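Local coordinates for uncharacterized protein (Bacteroides ovatus, PDB 3P02) that is of unknown function but combines an N-terminal DUF4973 domain of the E-set clan with a C-terminal BT_3044-like beta domain, at residues 80-86 with 120-124; 226-232 with 245-250; 270-276 with 289-295. All coordinates share one frame; numbering follows the deposited sequence. Where two conformers were deposited one is given.

Interaction 1: 80-86 with 120-124; sequences LYFRELP and QKWAL
Arg83 N meets Lys121 O at 2.8 Å in a nearly straight bond (172°), and Arg83 O accepts from Ala123 N; Leu85 N then binds Ala123 O, the pattern of a short parallel bridge. At the side-chain end, Arg83 NH1 donates to Gln120 OE1 at 3.1 Å; the oxygen lies in the guanidinium plane, whereas the donor stands above the amide carbonyl plane. A bend at chi3 (60°) brings one guanidinium face over the indole rim, Trp122 CH2 standing 3.6 Å from Arg83 CZ with the planes 40° apart; relative to the indole the approach is oblique. An alanine in place of Gln120 would probably leave Arg83 NH1 without this acceptor and the guanidinium freer to turn beside the indole. Lys121 NZ makes a weak bond to Leu80 O and sits over the Phe82 ring face, 5.0 Å from the centroid, in cation-pi geometry. One water joins Tyr81 O to Lys121 N. Leu85 CD1 packs on Trp122 CB at 3.8 Å, and Pro86 CD on Trp122 CZ3. Trp122 NE1 is bound by Asp117 O. Helix 65-74 covers Tyr81 and Lys121 through Phe74, while strand 146-154 touches Phe82 and Ala123 and strand 55-61 reaches Glu84 and Leu124.

Interaction 2: 226-232 with 245-250; sequences DLYKMKI and STPTYK
Tyr228 and Tyr249, a hydrogen-bonded antiparallel pair, turn their side chains to the same face of the sheet, yet their rings do not stack: the planes are 40° apart and the centroids 5.8 Å. What lies over the Tyr249 ring is the CB of Tyr228, 3.7 Å from the centroid and 29° off the normal, a CH-pi contact displaced toward the rim at CE1. Tyr249 takes this place because its CG stands between backbone N and carbonyl carbon (chi1 73°), which swings the ring across to the neighbouring strand, while the Tyr228 ring leads away from it. Lys229 O lies at the ring edge in its plane, and the phenol OH is bound by Thr217 O of strand 211-220.

Met230, a selenomethionine, crosses Tyr249 at about a right angle. Its CG comes to 3.4 Å from Tyr249 CD1, and the selenium lies obliquely to the ring, 5.0 Å from the centroid, in a Met-aromatic contact. The selenium also touches Pro247 CB at 3.9 Å. The other end of that proline receives Ile232, whose CG2 is 3.6 Å from Pro247 CD, again nearly perpendicular.

At the opposite end of the contact, Lys250 bends at chi3 toward Asp226; in the conformer given, Lys250 NZ is 3.4 Å from Asp226 OD1, a salt bridge that is doubtful because Asp226 has a second conformer. The lysine methylenes cross Leu227 on the way.

Reciprocal N-to-O bonds join Tyr228 and Tyr249, but beyond them Met230 N to Pro247 O is weak. This is antiparallel pairing within the beta hairpin of strands 228-234 and 242-255, part of the large C-terminal sheet.

Interaction 3: 270-276 with 289-295; sequences SDIDFDF and YNMKGGL
Asn290 and Asp275 form a non-hydrogen-bonded antiparallel pair whose side chains supply the bond their backbones lack. Asn290 ND2 donates to Asp275 OD1 at 2.9 Å and to Asp273 OD1 at 3.0 Å, the second almost perfectly straight (178°). Both acceptors lie near the amide plane, while the carboxylates are turned steeply, close to perpendicular, against it. Two in-plane bonds thus fix the rotation of the amide. With CG anti to backbone N (chi1 -173°), Asp273 also reaches Lys292: its OD2 takes NZ at 2.7 Å, from above the carboxylate plane, in a salt bridge. The second oxygen of Asp275 is bound by Tyr244 OH. Water links Ile272 O to Lys292 NZ, the latter weakly.

Backbone pairs Ile272-Gly293, Phe274-Met291 and Phe276-Tyr289 each carry two N-to-O bonds, the regular ladder of the beta hairpin formed by strands 262-278 and 287-302. At Gly293 the second strand turns a corner; its backbone angles (phi 139°) would jam a side chain against the preceding carbonyl.

Apolar contacts occupy the face bearing Ile272, Phe274, Phe276, Tyr289 and Met291. Met291 CB sits over the Phe274 ring, 4.1 Å from the centroid, in a CH-pi contact. The selenium of this selenomethionine lies obliquely to both Phe274 and Phe276, giving two Met-aromatic contacts. Tyr289 CB covers the Phe276 ring face, 3.5 Å from CE1, while the two aromatic rings meet obliquely. Past the corner, Ile272 CD1 meets Leu295 CD1 at 3.9 Å, and Leu166 of strand 166-170 touches both residues.

From the N terminus, interaction 1 comes first: 80-86 meets 120-124 after 33 intervening residues, closing a loop within the DUF4973 range and fastening the short strand 83-84 to 122-130. Interactions 2 and 3 follow in the BT_3044-like range, each closing a hairpin across 12 residues. The three are in series, none nested or crossing. Interaction 1 touches neither of the others; its centre lies about 33 Å from that of interaction 2 and about 31 Å from that of interaction 3. Those two do touch, because strands 242-255 and 262-278 are neighbours: Thr248 O and Ser270 N are 2.8 Å apart, a probable hydrogen bond. Strands 228-234, 242-255, 262-278 and 287-302 are thereby joined in sequence within one antiparallel sheet.

Interaction 1: 80-86 with 120-124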
loop_
_atom_site.group_PDB
_atom_site.type_symbol
_atom_site.label_atom_id
_atom_site.label_comp_id
_atom_site.label_asym_id
_atom_site.label_seq_id
_atom_site.Cartn_x
_atom_site.Cartn_y
_atom_site.Cartn_z
ATOM N N LEU A 80 -7.065 10.811 7.160
ATOM C CA LEU A 80 -6.879 10.333 5.784
ATOM C C LEU A 80 -5.577 10.835 5.143
ATOM O O LEU A 80 -5.254 10.458 4.018
ATOM C CB LEU A 80 -8.040 10.862 4.922
ATOM C CG LEU A 80 -9.491 10.520 5.343
ATOM C CD1 LEU A 80 -10.449 10.942 4.219
ATOM C CD2 LEU A 80 -9.653 9.019 5.600
ATOM N N TYR A 81 -4.883 11.736 5.830
ATOM C CA TYR A 81 -3.723 12.412 5.232
ATOM C C TYR A 81 -2.535 11.512 5.002
ATOM O O TYR A 81 -2.227 10.615 5.810
ATOM C CB TYR A 81 -3.266 13.562 6.125
ATOM C CG TYR A 81 -4.151 14.792 6.191
ATOM C CD1 TYR A 81 -5.404 14.817 5.576
ATOM C CD2 TYR A 81 -3.727 15.939 6.851
ATOM C CE1 TYR A 81 -6.209 15.964 5.620
ATOM C CE2 TYR A 81 -4.539 17.065 6.944
ATOM C CZ TYR A 81 -5.767 17.085 6.303
ATOM O OH TYR A 81 -6.530 18.231 6.374
ATOM N N PHE A 82 -1.812 11.835 3.925
ATOM C CA PHE A 82 -0.516 11.222 3.666
ATOM C C PHE A 82 0.456 11.846 4.645
ATOM O O PHE A 82 0.404 13.066 4.891
ATOM C CB PHE A 82 -0.032 11.520 2.228
ATOM C CG PHE A 82 -0.864 10.892 1.148
ATOM C CD1 PHE A 82 -0.688 9.560 0.800
ATOM C CD2 PHE A 82 -1.787 11.647 0.434
ATOM C CE1 PHE A 82 -1.467 8.979 -0.206
ATOM C CE2 PHE A 82 -2.556 11.065 -0.576
ATOM C CZ PHE A 82 -2.400 9.737 -0.881
ATOM N N ARG A 83 1.349 11.025 5.187
ATOM C CA ARG A 83 2.424 11.475 6.061
ATOM C C ARG A 83 3.701 11.444 5.277
ATOM O O ARG A 83 3.880 10.552 4.445
ATOM C CB ARG A 83 2.545 10.536 7.282
ATOM C CG ARG A 83 1.291 10.558 8.165
ATOM C CD ARG A 83 1.404 9.618 9.348
ATOM N NE ARG A 83 2.541 9.950 10.216
ATOM C CZ ARG A 83 2.891 9.251 11.293
ATOM N NH1 ARG A 83 2.191 8.185 11.659
ATOM N NH2 ARG A 83 3.946 9.610 12.010
ATOM N N GLU A 84 4.594 12.411 5.517
ATOM C CA GLU A 84 5.866 12.407 4.817
ATOM C C GLU A 84 6.663 11.159 5.167
ATOM O O GLU A 84 6.878 10.871 6.345
ATOM C CB GLU A 84 6.669 13.676 5.140
ATOM C CG GLU A 84 8.002 13.728 4.407
ATOM C CD GLU A 84 8.850 14.918 4.826
ATOM O OE1 GLU A 84 8.304 16.038 4.898
ATOM O OE2 GLU A 84 10.054 14.730 5.103
ATOM N N LEU A 85 7.137 10.441 4.137
ATOM C CA LEU A 85 7.946 9.260 4.375
ATOM C C LEU A 85 9.275 9.669 5.059
ATOM O O LEU A 85 10.022 10.481 4.490
ATOM C CB LEU A 85 8.229 8.560 3.025
ATOM C CG LEU A 85 9.073 7.280 3.122
ATOM C CD1 LEU A 85 8.306 6.186 3.875
ATOM C CD2 LEU A 85 9.455 6.770 1.731
ATOM N N PRO A 86 9.590 9.162 6.279
ATOM C CA PRO A 86 10.871 9.538 6.911
ATOM C C PRO A 86 12.081 9.142 6.056
ATOM O O PRO A 86 12.068 8.137 5.316
ATOM C CB PRO A 86 10.855 8.785 8.249
ATOM C CG PRO A 86 9.370 8.614 8.527
ATOM C CD PRO A 86 8.793 8.288 7.163
ATOM N N GLN A 120 -0.307 3.368 8.110
ATOM C CA GLN A 120 -0.250 4.775 7.734
ATOM C C GLN A 120 -0.017 4.922 6.253
ATOM O O GLN A 120 0.579 4.032 5.658
ATOM C CB GLN A 120 0.895 5.463 8.488
ATOM C CG GLN A 120 0.874 5.204 9.996
ATOM C CD GLN A 120 -0.334 5.822 10.641
ATOM O OE1 GLN A 120 -0.476 7.051 10.648
ATOM N NE2 GLN A 120 -1.268 4.981 11.150
ATOM N N LYS A 121 -0.490 6.026 5.650
ATOM C CA LYS A 121 -0.260 6.292 4.217
ATOM C C LYS A 121 0.955 7.188 4.126
ATOM O O LYS A 121 0.898 8.315 4.618
ATOM C CB LYS A 121 -1.481 6.982 3.551
ATOM C CG LYS A 121 -2.685 6.067 3.403
ATOM C CD LYS A 121 -3.766 6.620 2.454
ATOM C CE LYS A 121 -4.282 7.950 2.931
ATOM N NZ LYS A 121 -5.608 8.308 2.342
ATOM N N TRP A 122 2.042 6.698 3.543
ATOM C CA TRP A 122 3.275 7.474 3.457
ATOM C C TRP A 122 3.459 8.050 2.077
ATOM O O TRP A 122 3.100 7.410 1.077
ATOM C CB TRP A 122 4.477 6.574 3.809
ATOM C CG TRP A 122 4.356 5.952 5.168
ATOM C CD1 TRP A 122 3.917 4.691 5.460
ATOM C CD2 TRP A 122 4.638 6.586 6.423
ATOM N NE1 TRP A 122 3.898 4.503 6.826
ATOM C CE2 TRP A 122 4.345 5.649 7.442
ATOM C CE3 TRP A 122 5.088 7.877 6.788
ATOM C CZ2 TRP A 122 4.518 5.941 8.798
ATOM C CZ3 TRP A 122 5.247 8.179 8.139
ATOM C CH2 TRP A 122 4.959 7.221 9.128
ATOM N N ALA A 123 4.095 9.208 1.996
ATOM C CA ALA A 123 4.347 9.769 0.676
ATOM C C ALA A 123 5.659 10.519 0.644
ATOM O O ALA A 123 6.067 11.123 1.626
ATOM C CB ALA A 123 3.189 10.688 0.253
ATOM N N LEU A 124 6.293 10.516 -0.523
ATOM C CA LEU A 124 7.551 11.203 -0.756
ATOM C C LEU A 124 7.336 12.267 -1.863
ATOM O O LEU A 124 7.175 11.911 -3.038
ATOM C CB LEU A 124 8.646 10.183 -1.150
ATOM C CG LEU A 124 10.003 10.769 -1.531
ATOM C CD1 LEU A 124 10.619 11.593 -0.369
ATOM C CD2 LEU A 124 10.966 9.661 -2.015
HETATM O O HOH W 1 -1.534 8.001 7.192
#

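Interaction 2: 226-232 with 245-250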
loop_
_atom_site.group_PDB
_atom_site.type_symbol
_atom_site.label_atom_id
_atom_site.label_comp_id
_atom_site.label_asym_id
_atom_site.label_seq_id
_atom_site.Cartn_x
_atom_site.Cartn_y
_atom_site.Cartn_z
ATOM N N ASP A 226 -2.494 -30.572 2.475
ATOM C CA ASP A 226 -1.766 -29.347 2.150
ATOM C C ASP A 226 -2.346 -28.105 2.870
ATOM O O ASP A 226 -2.205 -26.984 2.375
ATOM C CB ASP A 226 -1.623 -29.113 0.632
ATOM C CG ASP A 226 -2.862 -29.267 -0.224
ATOM O OD1 ASP A 226 -3.880 -29.758 0.288
ATOM O OD2 ASP A 226 -2.791 -28.950 -1.433
ATOM N N LEU A 227 -2.932 -28.304 4.064
ATOM C CA LEU A 227 -3.383 -27.195 4.909
ATOM C C LEU A 227 -2.164 -26.727 5.695
ATOM O O LEU A 227 -1.355 -27.560 6.143
ATOM C CB LEU A 227 -4.509 -27.614 5.871
ATOM C CG LEU A 227 -5.951 -27.616 5.371
ATOM C CD1 LEU A 227 -6.217 -28.802 4.445
ATOM C CD2 LEU A 227 -6.912 -27.748 6.562
ATOM N N TYR A 228 -2.019 -25.425 5.875
ATOM C CA TYR A 228 -0.904 -24.866 6.623
ATOM C C TYR A 228 -1.391 -24.102 7.838
ATOM O O TYR A 228 -2.452 -23.486 7.801
ATOM C CB TYR A 228 -0.054 -23.969 5.733
ATOM C CG TYR A 228 0.804 -24.767 4.781
ATOM C CD1 TYR A 228 2.060 -25.225 5.164
ATOM C CD2 TYR A 228 0.317 -25.155 3.536
ATOM C CE1 TYR A 228 2.828 -26.024 4.316
ATOM C CE2 TYR A 228 1.055 -25.990 2.699
ATOM C CZ TYR A 228 2.321 -26.402 3.084
ATOM O OH TYR A 228 3.056 -27.212 2.249
ATOM N N LYS A 229 -0.611 -24.166 8.918
ATOM C CA LYS A 229 -0.932 -23.498 10.184
ATOM C C LYS A 229 -0.716 -21.982 10.081
ATOM O O LYS A 229 0.120 -21.487 9.307
ATOM C CB LYS A 229 -0.006 -24.023 11.316
ATOM C CG LYS A 229 -0.226 -25.477 11.680
ATOM C CD LYS A 229 0.801 -25.916 12.751
ATOM C CE LYS A 229 0.887 -27.408 12.786
ATOM N NZ LYS A 229 1.823 -27.842 13.850
HETATM N N MSE A 230 -1.452 -21.265 10.928
HETATM C CA MSE A 230 -1.342 -19.821 11.095
HETATM C C MSE A 230 -1.323 -19.476 12.559
HETATM O O MSE A 230 -1.692 -20.294 13.420
HETATM C CB MSE A 230 -2.533 -19.120 10.436
HETATM C CG MSE A 230 -2.605 -19.393 8.942
HETATM SE SE MSE A 230 -3.961 -18.335 8.121
HETATM C CE MSE A 230 -3.020 -16.623 8.345
ATOM N N LYS A 231 -0.896 -18.245 12.839
ATOM C CA LYS A 231 -1.047 -17.623 14.152
ATOM C C LYS A 231 -1.980 -16.430 13.954
ATOM O O LYS A 231 -1.941 -15.795 12.900
ATOM C CB LYS A 231 0.295 -17.186 14.748
ATOM C CG LYS A 231 1.181 -18.386 15.098
ATOM C CD LYS A 231 2.561 -17.971 15.581
ATOM C CE LYS A 231 3.452 -19.166 15.829
ATOM N NZ LYS A 231 4.816 -18.754 16.253
ATOM N N ILE A 232 -2.781 -16.123 14.958
ATOM C CA ILE A 232 -3.657 -14.956 14.959
ATOM C C ILE A 232 -3.545 -14.286 16.329
ATOM O O ILE A 232 -3.566 -14.980 17.361
ATOM C CB ILE A 232 -5.140 -15.302 14.582
ATOM C CG1 ILE A 232 -5.936 -13.997 14.310
ATOM C CG2 ILE A 232 -5.824 -16.205 15.671
ATOM C CD1 ILE A 232 -7.407 -14.244 13.753
ATOM N N SER A 245 -9.954 -20.513 17.662
ATOM C CA SER A 245 -9.285 -21.481 16.813
ATOM C C SER A 245 -8.160 -20.853 16.065
ATOM O O SER A 245 -8.269 -19.702 15.623
ATOM C CB SER A 245 -10.235 -22.137 15.813
ATOM O OG SER A 245 -10.929 -21.163 15.067
ATOM N N THR A 246 -7.074 -21.612 15.908
ATOM C CA THR A 246 -5.973 -21.074 15.109
ATOM C C THR A 246 -6.366 -21.236 13.647
ATOM O O THR A 246 -6.767 -22.330 13.202
ATOM C CB THR A 246 -4.623 -21.728 15.427
ATOM O OG1 THR A 246 -4.769 -23.122 15.245
ATOM C CG2 THR A 246 -4.133 -21.410 16.831
ATOM N N PRO A 247 -6.291 -20.145 12.856
ATOM C CA PRO A 247 -6.698 -20.272 11.448
ATOM C C PRO A 247 -5.761 -21.183 10.652
ATOM O O PRO A 247 -4.650 -21.526 11.091
ATOM C CB PRO A 247 -6.657 -18.820 10.922
ATOM C CG PRO A 247 -6.587 -17.943 12.130
ATOM C CD PRO A 247 -5.879 -18.760 13.175
ATOM N N THR A 248 -6.245 -21.621 9.479
ATOM C CA THR A 248 -5.471 -22.441 8.538
ATOM C C THR A 248 -5.535 -21.814 7.147
ATOM O O THR A 248 -6.419 -20.992 6.869
ATOM C CB THR A 248 -5.980 -23.882 8.471
ATOM O OG1 THR A 248 -7.315 -23.862 7.938
ATOM C CG2 THR A 248 -5.914 -24.599 9.811
ATOM N N TYR A 249 -4.613 -22.189 6.270
ATOM C CA TYR A 249 -4.704 -21.685 4.903
ATOM C C TYR A 249 -4.228 -22.714 3.918
ATOM O O TYR A 249 -3.489 -23.656 4.261
ATOM C CB TYR A 249 -3.953 -20.361 4.686
ATOM C CG TYR A 249 -2.443 -20.477 4.674
ATOM C CD1 TYR A 249 -1.726 -20.636 5.855
ATOM C CD2 TYR A 249 -1.727 -20.365 3.488
ATOM C CE1 TYR A 249 -0.334 -20.665 5.857
ATOM C CE2 TYR A 249 -0.325 -20.400 3.477
ATOM C CZ TYR A 249 0.363 -20.564 4.666
ATOM O OH TYR A 249 1.735 -20.660 4.667
ATOM N N LYS A 250 -4.668 -22.514 2.677
ATOM C CA LYS A 250 -4.255 -23.300 1.530
ATOM C C LYS A 250 -3.877 -22.344 0.433
ATOM O O LYS A 250 -4.488 -21.271 0.291
ATOM C CB LYS A 250 -5.364 -24.243 1.060
ATOM C CG LYS A 250 -5.679 -25.383 2.023
ATOM C CD LYS A 250 -6.637 -26.405 1.387
ATOM C CE LYS A 250 -5.923 -27.377 0.475
ATOM N NZ LYS A 250 -6.868 -28.296 -0.213
#

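Interaction 3: 270-276 with 289-295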
loop_
_atom_site.group_PDB
_atom_site.type_symbol
_atom_site.label_atom_id
_atom_site.label_comp_id
_atom_site.label_asym_id
_atom_site.label_seq_id
_atom_site.Cartn_x
_atom_site.Cartn_y
_atom_site.Cartn_z
ATOM N N SER A 270 -9.099 -20.159 6.508
ATOM C CA SER A 270 -10.283 -20.687 7.181
ATOM C C SER A 270 -10.083 -20.737 8.679
ATOM O O SER A 270 -8.996 -20.421 9.174
ATOM C CB SER A 270 -10.623 -22.088 6.663
ATOM O OG SER A 270 -10.838 -22.113 5.259
ATOM N N ASP A 271 -11.148 -21.071 9.414
ATOM C CA ASP A 271 -11.075 -21.291 10.855
ATOM C C ASP A 271 -10.709 -20.026 11.649
ATOM O O ASP A 271 -10.053 -20.096 12.685
ATOM C CB ASP A 271 -10.114 -22.452 11.207
ATOM C CG ASP A 271 -10.473 -23.756 10.546
ATOM O OD1 ASP A 271 -11.675 -24.072 10.479
ATOM O OD2 ASP A 271 -9.573 -24.392 10.002
ATOM N N ILE A 272 -11.185 -18.875 11.180
ATOM C CA ILE A 272 -11.079 -17.632 11.957
ATOM C C ILE A 272 -12.303 -17.603 12.869
ATOM O O ILE A 272 -13.421 -17.789 12.393
ATOM C CB ILE A 272 -11.029 -16.385 11.055
ATOM C CG1 ILE A 272 -9.798 -16.460 10.120
ATOM C CG2 ILE A 272 -10.977 -15.099 11.928
ATOM C CD1 ILE A 272 -9.827 -15.340 8.971
ATOM N N ASP A 273 -12.093 -17.355 14.151
ATOM C CA ASP A 273 -13.204 -17.270 15.107
ATOM C C ASP A 273 -12.701 -16.537 16.332
ATOM O O ASP A 273 -11.958 -17.110 17.128
ATOM C CB ASP A 273 -13.757 -18.666 15.471
ATOM C CG ASP A 273 -15.021 -18.662 16.318
ATOM O OD1 ASP A 273 -15.348 -17.600 16.906
ATOM O OD2 ASP A 273 -15.683 -19.708 16.385
ATOM N N PHE A 274 -13.055 -15.245 16.455
ATOM C CA PHE A 274 -12.601 -14.511 17.623
ATOM C C PHE A 274 -13.590 -13.494 18.092
ATOM O O PHE A 274 -14.237 -12.812 17.291
ATOM C CB PHE A 274 -11.236 -13.817 17.378
ATOM C CG PHE A 274 -11.238 -12.764 16.279
ATOM C CD1 PHE A 274 -11.573 -11.432 16.560
ATOM C CD2 PHE A 274 -10.938 -13.102 14.972
ATOM C CE1 PHE A 274 -11.572 -10.450 15.548
ATOM C CE2 PHE A 274 -10.904 -12.114 13.971
ATOM C CZ PHE A 274 -11.239 -10.799 14.265
ATOM N N ASP A 275 -13.624 -13.315 19.415
ATOM C CA ASP A 275 -14.363 -12.236 20.029
ATOM C C ASP A 275 -13.472 -11.000 20.112
ATOM O O ASP A 275 -12.259 -11.118 20.277
ATOM C CB ASP A 275 -14.835 -12.602 21.455
ATOM C CG ASP A 275 -15.922 -13.639 21.551
ATOM O OD1 ASP A 275 -16.630 -13.874 20.523
ATOM O OD2 ASP A 275 -16.138 -14.155 22.667
ATOM N N PHE A 276 -14.094 -9.815 20.071
ATOM C CA PHE A 276 -13.401 -8.551 20.288
ATOM C C PHE A 276 -14.431 -7.547 20.694
ATOM O O PHE A 276 -15.627 -7.755 20.473
ATOM C CB PHE A 276 -12.608 -8.079 19.062
ATOM C CG PHE A 276 -13.487 -7.483 18.001
ATOM C CD1 PHE A 276 -14.176 -8.301 17.100
ATOM C CD2 PHE A 276 -13.649 -6.094 17.907
ATOM C CE1 PHE A 276 -15.038 -7.737 16.157
ATOM C CE2 PHE A 276 -14.532 -5.539 16.983
ATOM C CZ PHE A 276 -15.209 -6.359 16.103
ATOM N N TYR A 289 -18.420 -8.029 20.165
ATOM C CA TYR A 289 -18.606 -8.674 18.889
ATOM C C TYR A 289 -17.804 -9.964 18.739
ATOM O O TYR A 289 -16.970 -10.304 19.571
ATOM C CB TYR A 289 -18.130 -7.714 17.785
ATOM C CG TYR A 289 -19.038 -6.537 17.496
ATOM C CD1 TYR A 289 -20.352 -6.737 17.072
ATOM C CD2 TYR A 289 -18.531 -5.243 17.447
ATOM C CE1 TYR A 289 -21.161 -5.669 16.675
ATOM C CE2 TYR A 289 -19.337 -4.159 17.074
ATOM C CZ TYR A 289 -20.637 -4.384 16.642
ATOM O OH TYR A 289 -21.464 -3.320 16.336
ATOM N N ASN A 290 -18.012 -10.609 17.603
ATOM C CA ASN A 290 -17.291 -11.803 17.182
ATOM C C ASN A 290 -17.155 -11.781 15.672
ATOM O O ASN A 290 -18.084 -11.348 14.984
ATOM C CB ASN A 290 -18.048 -13.076 17.620
ATOM C CG ASN A 290 -17.413 -14.352 17.064
ATOM O OD1 ASN A 290 -17.707 -14.792 15.937
ATOM N ND2 ASN A 290 -16.588 -15.011 17.861
HETATM N N MSE A 291 -16.020 -12.231 15.160
HETATM C CA MSE A 291 -15.856 -12.413 13.707
HETATM C C MSE A 291 -15.537 -13.869 13.481
HETATM O O MSE A 291 -14.632 -14.388 14.129
HETATM C CB MSE A 291 -14.754 -11.503 13.128
HETATM C CG MSE A 291 -15.123 -10.029 13.349
HETATM SE SE MSE A 291 -14.044 -8.848 12.309
HETATM C CE MSE A 291 -14.867 -9.066 10.630
ATOM N N LYS A 292 -16.295 -14.526 12.604
ATOM C CA LYS A 292 -16.092 -15.959 12.340
ATOM C C LYS A 292 -16.199 -16.270 10.877
ATOM O O LYS A 292 -17.127 -15.831 10.196
ATOM C CB LYS A 292 -17.149 -16.786 13.118
ATOM C CG LYS A 292 -17.032 -18.307 12.947
ATOM C CD LYS A 292 -17.997 -19.050 13.883
ATOM C CE LYS A 292 -17.851 -20.565 13.768
ATOM N NZ LYS A 292 -16.498 -21.062 14.222
ATOM N N GLY A 293 -15.321 -17.120 10.412
ATOM C CA GLY A 293 -15.393 -17.516 9.009
ATOM C C GLY A 293 -14.028 -17.591 8.376
ATOM O O GLY A 293 -13.081 -18.101 8.979
ATOM N N GLY A 294 -13.945 -17.080 7.162
ATOM C CA GLY A 294 -12.708 -17.115 6.419
ATOM C C GLY A 294 -12.559 -15.976 5.449
ATOM O O GLY A 294 -13.414 -15.083 5.363
ATOM N N LEU A 295 -11.398 -15.968 4.795
ATOM C CA LEU A 295 -11.002 -14.955 3.812
ATOM C C LEU A 295 -10.409 -15.617 2.602
ATOM O O LEU A 295 -9.863 -16.708 2.716
ATOM C CB LEU A 295 -9.935 -14.039 4.423
ATOM C CG LEU A 295 -10.368 -13.250 5.682
ATOM C CD1 LEU A 295 -9.165 -12.560 6.339
ATOM C CD2 LEU A 295 -11.427 -12.188 5.336
HETATM O O HOH W 2 -14.390 -20.300 11.789
#